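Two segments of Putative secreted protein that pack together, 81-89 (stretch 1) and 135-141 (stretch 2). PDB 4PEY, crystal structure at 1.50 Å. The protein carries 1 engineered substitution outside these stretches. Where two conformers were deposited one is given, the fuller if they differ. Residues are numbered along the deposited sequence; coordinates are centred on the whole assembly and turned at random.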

# COMPACT_ATOMS: atom_id res chain seq x y z
N GLY A 81 0.32 13.87 17.94
CA GLY A 81 1.43 14.76 18.18
C GLY A 81 2.12 15.14 16.89
O GLY A 81 1.89 14.53 15.84
N LEU A 82 2.98 16.15 16.95
CA LEU A 82 3.79 16.51 15.80
C LEU A 82 4.84 15.43 15.58
O LEU A 82 5.24 15.16 14.44
CB LEU A 82 4.44 17.88 16.00
CG LEU A 82 5.23 18.43 14.82
CD1 LEU A 82 4.36 18.58 13.58
CD2 LEU A 82 5.86 19.75 15.21
N ASN A 83 5.27 14.81 16.67
CA ASN A 83 6.29 13.77 16.64
C ASN A 83 5.77 12.48 17.29
O ASN A 83 4.90 12.52 18.16
CB ASN A 83 7.56 14.26 17.34
CG ASN A 83 8.26 15.37 16.56
OD1 ASN A 83 8.34 16.51 17.01
ND2 ASN A 83 8.76 15.02 15.38
N PRO A 84 6.29 11.32 16.85
CA PRO A 84 5.76 10.05 17.37
C PRO A 84 5.87 9.91 18.89
O PRO A 84 4.94 9.40 19.53
CB PRO A 84 6.63 8.99 16.66
CG PRO A 84 7.17 9.68 15.45
CD PRO A 84 7.32 11.12 15.81
N ASP A 85 6.97 10.36 19.48
CA ASP A 85 7.15 10.19 20.92
C ASP A 85 6.25 11.12 21.74
O ASP A 85 6.20 11.02 22.96
CB ASP A 85 8.62 10.39 21.31
CG ASP A 85 9.51 9.26 20.81
OD1 ASP A 85 9.33 8.12 21.29
OD2 ASP A 85 10.37 9.51 19.95
N ASP A 86 5.51 12.01 21.06
CA ASP A 86 4.54 12.85 21.76
C ASP A 86 3.35 12.03 22.24
O ASP A 86 2.64 12.44 23.16
CB ASP A 86 4.03 13.97 20.85
CG ASP A 86 5.11 14.96 20.49
OD1 ASP A 86 6.14 15.02 21.19
OD2 ASP A 86 4.92 15.70 19.50
N THR A 87 3.13 10.87 21.62
CA THR A 87 2.00 10.01 21.98
C THR A 87 2.53 8.61 22.24
O THR A 87 2.81 7.87 21.31
CB THR A 87 0.92 9.97 20.87
OG1 THR A 87 0.65 11.30 20.42
CG2 THR A 87 -0.36 9.36 21.40
N THR A 88 2.66 8.27 23.52
CA THR A 88 3.34 7.04 23.91
C THR A 88 2.39 6.06 24.57
O THR A 88 1.64 6.42 25.48
CB THR A 88 4.52 7.34 24.87
OG1 THR A 88 5.49 8.16 24.20
CG2 THR A 88 5.19 6.05 25.33
N PHE A 89 2.41 4.81 24.10
CA PHE A 89 1.68 3.72 24.72
C PHE A 89 2.62 2.89 25.57
O PHE A 89 3.62 2.37 25.05
CB PHE A 89 1.05 2.77 23.69
CG PHE A 89 -0.15 3.31 22.95
CD1 PHE A 89 -0.55 4.63 23.08
CD2 PHE A 89 -0.87 2.48 22.11
CE1 PHE A 89 -1.66 5.11 22.38
CE2 PHE A 89 -1.97 2.94 21.40
CZ PHE A 89 -2.36 4.26 21.53
N ARG A 135 3.67 3.42 9.75
CA ARG A 135 4.40 4.65 9.42
C ARG A 135 4.70 5.53 10.62
O ARG A 135 3.87 5.65 11.51
CB ARG A 135 3.60 5.52 8.44
CG ARG A 135 3.40 4.96 7.04
CD ARG A 135 2.54 5.92 6.22
NE ARG A 135 2.24 5.42 4.88
CZ ARG A 135 3.00 5.58 3.81
NH1 ARG A 135 4.16 6.24 3.90
NH2 ARG A 135 2.62 5.06 2.64
N ARG A 136 5.87 6.16 10.63
CA ARG A 136 6.20 7.16 11.65
C ARG A 136 5.98 6.60 13.05
O ARG A 136 5.41 7.26 13.92
CB ARG A 136 5.36 8.44 11.43
CG ARG A 136 5.95 9.72 12.01
CD ARG A 136 4.98 10.90 11.84
NE ARG A 136 5.50 12.16 12.38
CZ ARG A 136 6.29 12.99 11.72
NH1 ARG A 136 6.71 14.11 12.29
NH2 ARG A 136 6.65 12.70 10.48
N MET A 137 6.43 5.37 13.26
CA MET A 137 6.30 4.69 14.54
C MET A 137 7.64 4.65 15.26
O MET A 137 8.69 4.50 14.63
CB MET A 137 5.78 3.26 14.35
CG MET A 137 4.40 3.19 13.70
SD MET A 137 3.05 3.77 14.75
CE MET A 137 2.97 2.48 15.99
N HIS A 138 7.61 4.73 16.59
CA HIS A 138 8.80 4.47 17.39
C HIS A 138 8.54 3.29 18.30
O HIS A 138 7.80 3.41 19.28
CB HIS A 138 9.20 5.68 18.24
CG HIS A 138 10.48 5.47 18.99
ND1 HIS A 138 10.82 6.20 20.12
CD2 HIS A 138 11.49 4.59 18.79
CE1 HIS A 138 12.00 5.79 20.56
NE2 HIS A 138 12.42 4.81 19.78
N VAL A 139 9.15 2.14 18.00
CA VAL A 139 8.97 0.97 18.85
C VAL A 139 10.17 0.86 19.78
O VAL A 139 11.30 0.65 19.33
CB VAL A 139 8.81 -0.33 18.04
CG1 VAL A 139 8.55 -1.50 18.99
CG2 VAL A 139 7.67 -0.20 17.04
N LYS A 140 9.92 1.03 21.08
CA LYS A 140 10.98 0.96 22.08
C LYS A 140 11.12 -0.49 22.53
O LYS A 140 10.79 -0.84 23.67
CB LYS A 140 10.70 1.91 23.24
CG LYS A 140 10.46 3.34 22.76
CD LYS A 140 10.45 4.37 23.88
CE LYS A 140 9.20 4.27 24.73
NZ LYS A 140 9.01 5.46 25.62
N GLY A 141 11.59 -1.32 21.62
CA GLY A 141 11.64 -2.76 21.80
C GLY A 141 11.75 -3.39 20.43
O GLY A 141 12.12 -2.72 19.46
O HOH W 1 8.19 7.74 23.82

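Which polar contact ties the two stretches most tightly? It is the hydrogen bond from His138 ND1 to Asp85 OD1, 2.7 Å long and almost perfectly straight, with an N-H...acceptor angle of 178°. The carboxylate oxygen lies at the edge of the imidazole, near the plane of the ring, exactly where the hydrogen on ND1 points. His138 sends its CA-to-CB bond toward stretch 1 and takes a t rotamer at chi1, while Asp85 starts out sideways and brings its carboxylate nearer through an m rotamer. A histidine suits this place because it has two ring nitrogens: ND1 is spent on Asp85 and NE2 is hydrogen-bonded elsewhere in the structure.

How does the other polar link differ? Here a side chain of stretch 2 reaches for the backbone of stretch 1: Arg136 NH1 donates to Leu82 O over 2.8 Å, at an angle of 150°. The arginine is extended, with chi1, chi2 and chi3 all t, so that its guanidinium travels far from a CA-to-CB bond that points only sideways. Leu82 O lies near the plane of the guanidinium at its edge, the natural position for an acceptor, and NE of the same group is hydrogen-bonded elsewhere. Leu82 needs only its carbonyl for this bond; its CA-to-CB bond points away from stretch 2. The acceptor sits just before a compact turn, in which Asp86 N donates to Asn83 O over 3.0 Å and Asp86 OD2 accepts from Asn83 N, also at 3.0 Å. These bonds brace the segment that offers Leu82 O and, a little further on, Asp85.

What fills the space between the two hydrogen bonds? Pro84 does, its ring directed toward stretch 2 and its CA 6.1 Å from that of Met137. Pro84 CG lies 3.4 Å from Arg136 O and 3.7 Å from Arg136 CG, so the ring packs against both the backbone and the aliphatic part of the long arginine. Its CB also comes within 4.5 Å of His138 CB. The compact, nonpolar ring fits this buried position, and Arg136 gives up more surface to the contact than any other residue of the two stretches. Met137, by contrast, has its CA-to-CB bond pointing away from stretch 1, and its side chain comes no nearer than 6.2 Å, from Met137 CB to Pro84 CB.

How does the contact finish at its outer end? A single water gathers three side chains there: it donates to Asp85 OD1 at 2.8 Å, accepts from Lys140 NZ at 3.0 Å, and is hydrogen-bonded to Thr88 OG1 at 2.8 Å. Asp85 OD1 therefore serves both the histidine and the water. Lys140, whose CA-to-CB bond points toward stretch 1, carries its amine out to Thr88, where NZ lies 3.9 Å from Thr88 CG2. A long, flexible lysine can span this gap, and the water completes the bridge. Altogether the two stretches bury 330 Å², a modest area held by two direct hydrogen bonds, a proline and a shared water.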